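Local structure of probable fimbrial chaperone YadV (Escherichia coli K-12, 5GHU) at residues P158-F163 / M181-S186. The protein probably acts as a periplasmic chaperone that assists the folding of pilin subunits and delivers them for fimbrial assembly, and could contribute to adhesion to surfaces. Residues are numbered along the deposited sequence; the frame is centred on the assembly and turned at random.
Sequences PYYVSF and MIAPFS
A single antiparallel bridge in the immunoglobulin-like C-terminal domain of this PapD-family chaperone pairs V161 with I182, joining two loops that run in nearly opposite directions. V161 N gives a nearly straight hydrogen bond to I182 O (3.0 Å, 168°), and I182 N returns one to V161 O at 2.9 Å. Next to this pair along the chain, P184 CD sits over the centre of the Y160 ring in a CH-pi contact, 3.4 Å from the centroid and 5° off the normal. A183 CB lies 3.7 Å from Y160 CE2. M181 reaches the ring obliquely as a Met-aromatic contact, M181 SD 3.7 Å from Y160 CD2; M181 SD also meets S162 OG at 3.5 Å. An alanine in place of Y160 would probably leave P184 CD and M181 SD without their aromatic partner and open a gap beside A183. Farther along, F185, in the type II turn A183-S186 that leads into strand 186-191, sets its ring obliquely against P158, F185 CZ 3.8 Å from P158 CB. Y160 also meets F121 of strand 114-123, in the N-terminal domain sheet, and M181 touches F121 as well, placing the contact where the two domains meet, while V161 packs on helix 134-137.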
ATOM      1  N   PRO A 158     -12.728  -9.011  -0.591  1.00 17.65           N
ATOM      2  CA  PRO A 158     -11.949  -9.023   0.676  1.00 16.63           C
ATOM      3  C   PRO A 158     -10.530  -8.524   0.599  1.00 19.26           C
ATOM      4  O   PRO A 158      -9.792  -8.653   1.566  1.00 17.50           O
ATOM      5  CB  PRO A 158     -11.939 -10.521   1.064  1.00 16.91           C
ATOM      6  CG  PRO A 158     -12.025 -11.233  -0.323  1.00 20.50           C
ATOM      7  CD  PRO A 158     -12.975 -10.360  -1.154  1.00 18.16           C
ATOM      8  N   TYR A 159     -10.161  -7.898  -0.524  1.00 17.21           N
ATOM      9  CA  TYR A 159      -8.812  -7.406  -0.751  1.00 17.11           C
ATOM     10  C   TYR A 159      -8.746  -5.890  -0.834  1.00 17.21           C
ATOM     11  O   TYR A 159      -9.672  -5.250  -1.361  1.00 17.58           O
ATOM     12  CB  TYR A 159      -8.248  -7.953  -2.086  1.00 16.48           C
ATOM     13  CG  TYR A 159      -8.259  -9.457  -2.165  1.00 16.35           C
ATOM     14  CD1 TYR A 159      -7.305 -10.177  -1.443  1.00 19.22           C
ATOM     15  CD2 TYR A 159      -9.200 -10.136  -2.952  1.00 17.11           C
ATOM     16  CE1 TYR A 159      -7.280 -11.591  -1.520  1.00 23.58           C
ATOM     17  CE2 TYR A 159      -9.160 -11.570  -3.064  1.00 18.27           C
ATOM     18  CZ  TYR A 159      -8.189 -12.250  -2.333  1.00 24.05           C
ATOM     19  OH  TYR A 159      -8.108 -13.649  -2.335  1.00 22.92           O
ATOM     20  N   TYR A 160      -7.675  -5.333  -0.305  1.00 14.41           N
ATOM     21  CA  TYR A 160      -7.375  -3.938  -0.642  1.00 16.15           C
ATOM     22  C   TYR A 160      -7.130  -3.806  -2.128  1.00 17.93           C
ATOM     23  O   TYR A 160      -6.555  -4.714  -2.788  1.00 17.79           O
ATOM     24  CB  TYR A 160      -6.112  -3.420   0.098  1.00 17.17           C
ATOM     25  CG  TYR A 160      -6.336  -3.243   1.556  1.00 15.52           C
ATOM     26  CD1 TYR A 160      -6.277  -4.313   2.445  1.00 16.83           C
ATOM     27  CD2 TYR A 160      -6.712  -2.020   2.035  1.00 16.76           C
ATOM     28  CE1 TYR A 160      -6.533  -4.131   3.798  1.00 20.81           C
ATOM     29  CE2 TYR A 160      -6.983  -1.840   3.435  1.00 18.75           C
ATOM     30  CZ  TYR A 160      -6.870  -2.920   4.270  1.00 20.36           C
ATOM     31  OH  TYR A 160      -7.165  -2.735   5.615  1.00 22.61           O
ATOM     32  N   VAL A 161      -7.493  -2.622  -2.640  1.00 16.88           N
ATOM     33  CA  VAL A 161      -6.991  -2.195  -3.959  1.00 17.06           C
ATOM     34  C   VAL A 161      -6.208  -0.912  -3.796  1.00 16.60           C
ATOM     35  O   VAL A 161      -6.662   0.044  -3.155  1.00 17.98           O
ATOM     36  CB  VAL A 161      -8.113  -1.987  -5.003  1.00 15.40           C
ATOM     37  CG1 VAL A 161      -7.520  -1.438  -6.337  1.00 17.84           C
ATOM     38  CG2 VAL A 161      -8.833  -3.328  -5.292  1.00 17.66           C
ATOM     39  N   SER A 162      -4.985  -0.912  -4.377  1.00 16.90           N
ATOM     40  CA  SER A 162      -4.056   0.235  -4.300  1.00 17.08           C
ATOM     41  C   SER A 162      -3.782   0.697  -5.725  1.00 18.22           C
ATOM     42  O   SER A 162      -3.747  -0.141  -6.630  1.00 20.27           O
ATOM     43  CB  SER A 162      -2.719  -0.193  -3.683  1.00 21.27           C
ATOM     44  OG  SER A 162      -2.886  -0.638  -2.309  1.00 26.45           O
ATOM     45  N   PHE A 163      -3.563   1.995  -5.904  1.00 18.72           N
ATOM     46  CA  PHE A 163      -3.330   2.516  -7.268  1.00 18.31           C
ATOM     47  C   PHE A 163      -2.036   3.297  -7.388  1.00 17.93           C
ATOM     48  O   PHE A 163      -1.617   4.005  -6.452  1.00 22.18           O
ATOM     49  CB  PHE A 163      -4.454   3.506  -7.672  1.00 19.83           C
ATOM     50  CG  PHE A 163      -5.861   2.938  -7.584  1.00 17.92           C
ATOM     51  CD1 PHE A 163      -6.570   3.036  -6.402  1.00 18.93           C
ATOM     52  CD2 PHE A 163      -6.424   2.290  -8.659  1.00 18.96           C
ATOM     53  CE1 PHE A 163      -7.891   2.496  -6.297  1.00 18.46           C
ATOM     54  CE2 PHE A 163      -7.746   1.800  -8.625  1.00 18.22           C
ATOM     55  CZ  PHE A 163      -8.492   1.913  -7.420  1.00 18.25           C
ATOM     56  N   MET A 181      -6.114   4.332  -1.795  1.00 19.75           N
ATOM     57  CA  MET A 181      -6.341   2.923  -1.497  1.00 17.03           C
ATOM     58  C   MET A 181      -7.771   2.697  -1.008  1.00 18.81           C
ATOM     59  O   MET A 181      -8.303   3.508  -0.225  1.00 21.23           O
ATOM     60  CB  MET A 181      -5.303   2.458  -0.451  1.00 19.17           C
ATOM     61  CG  MET A 181      -5.511   0.994  -0.144  1.00 23.01           C
ATOM     62  SD  MET A 181      -4.095   0.299   0.833  1.00 22.18           S
ATOM     63  CE  MET A 181      -4.225   1.221   2.333  1.00 23.38           C
ATOM     64  N   ILE A 182      -8.377   1.593  -1.435  1.00 16.01           N
ATOM     65  CA  ILE A 182      -9.741   1.280  -0.991  1.00 14.61           C
ATOM     66  C   ILE A 182      -9.757  -0.078  -0.265  1.00 15.50           C
ATOM     67  O   ILE A 182      -9.255  -1.078  -0.766  1.00 17.63           O
ATOM     68  CB  ILE A 182     -10.761   1.351  -2.155  1.00 16.84           C
ATOM     69  CG1 ILE A 182     -12.182   1.057  -1.628  1.00 17.95           C
ATOM     70  CG2 ILE A 182     -10.387   0.494  -3.358  1.00 20.88           C
ATOM     71  CD1 ILE A 182     -13.265   1.385  -2.677  1.00 22.86           C
ATOM     72  N   ALA A 183     -10.200  -0.003   0.976  1.00 16.61           N
ATOM     73  CA  ALA A 183     -10.225  -1.202   1.845  1.00 16.07           C
ATOM     74  C   ALA A 183     -11.241  -2.225   1.400  1.00 16.52           C
ATOM     75  O   ALA A 183     -12.215  -1.922   0.702  1.00 17.50           O
ATOM     76  CB  ALA A 183     -10.492  -0.722   3.305  1.00 18.71           C
ATOM     77  N   PRO A 184     -11.059  -3.475   1.864  1.00 16.01           N
ATOM     78  CA  PRO A 184     -12.071  -4.524   1.601  1.00 15.56           C
ATOM     79  C   PRO A 184     -13.456  -4.061   1.996  1.00 16.25           C
ATOM     80  O   PRO A 184     -13.629  -3.379   3.049  1.00 18.01           O
ATOM     81  CB  PRO A 184     -11.638  -5.708   2.492  1.00 18.60           C
ATOM     82  CG  PRO A 184     -10.108  -5.495   2.584  1.00 16.79           C
ATOM     83  CD  PRO A 184      -9.863  -3.974   2.599  1.00 16.44           C
ATOM     84  N   PHE A 185     -14.438  -4.435   1.173  1.00 16.95           N
ATOM     85  CA  PHE A 185     -15.860  -4.261   1.614  1.00 15.12           C
ATOM     86  C   PHE A 185     -16.178  -2.850   2.056  1.00 15.37           C
ATOM     87  O   PHE A 185     -16.817  -2.649   3.124  1.00 19.70           O
ATOM     88  CB  PHE A 185     -16.218  -5.266   2.751  1.00 17.04           C
ATOM     89  CG  PHE A 185     -15.976  -6.716   2.385  1.00 19.12           C
ATOM     90  CD1 PHE A 185     -16.583  -7.304   1.272  1.00 19.38           C
ATOM     91  CD2 PHE A 185     -15.098  -7.453   3.153  1.00 19.09           C
ATOM     92  CE1 PHE A 185     -16.381  -8.663   0.950  1.00 19.21           C
ATOM     93  CE2 PHE A 185     -14.855  -8.803   2.849  1.00 17.96           C
ATOM     94  CZ  PHE A 185     -15.481  -9.415   1.775  1.00 19.34           C
ATOM     95  N   SER A 186     -15.715  -1.859   1.288  1.00 16.90           N
ATOM     96  CA  SER A 186     -15.873  -0.456   1.680  1.00 16.06           C
ATOM     97  C   SER A 186     -16.034   0.442   0.458  1.00 15.63           C
ATOM     98  O   SER A 186     -15.853   0.002  -0.682  1.00 16.97           O
ATOM     99  CB  SER A 186     -14.639  -0.028   2.469  1.00 17.74           C
ATOM    100  OG  SER A 186     -13.564   0.238   1.536  1.00 20.26           O
TER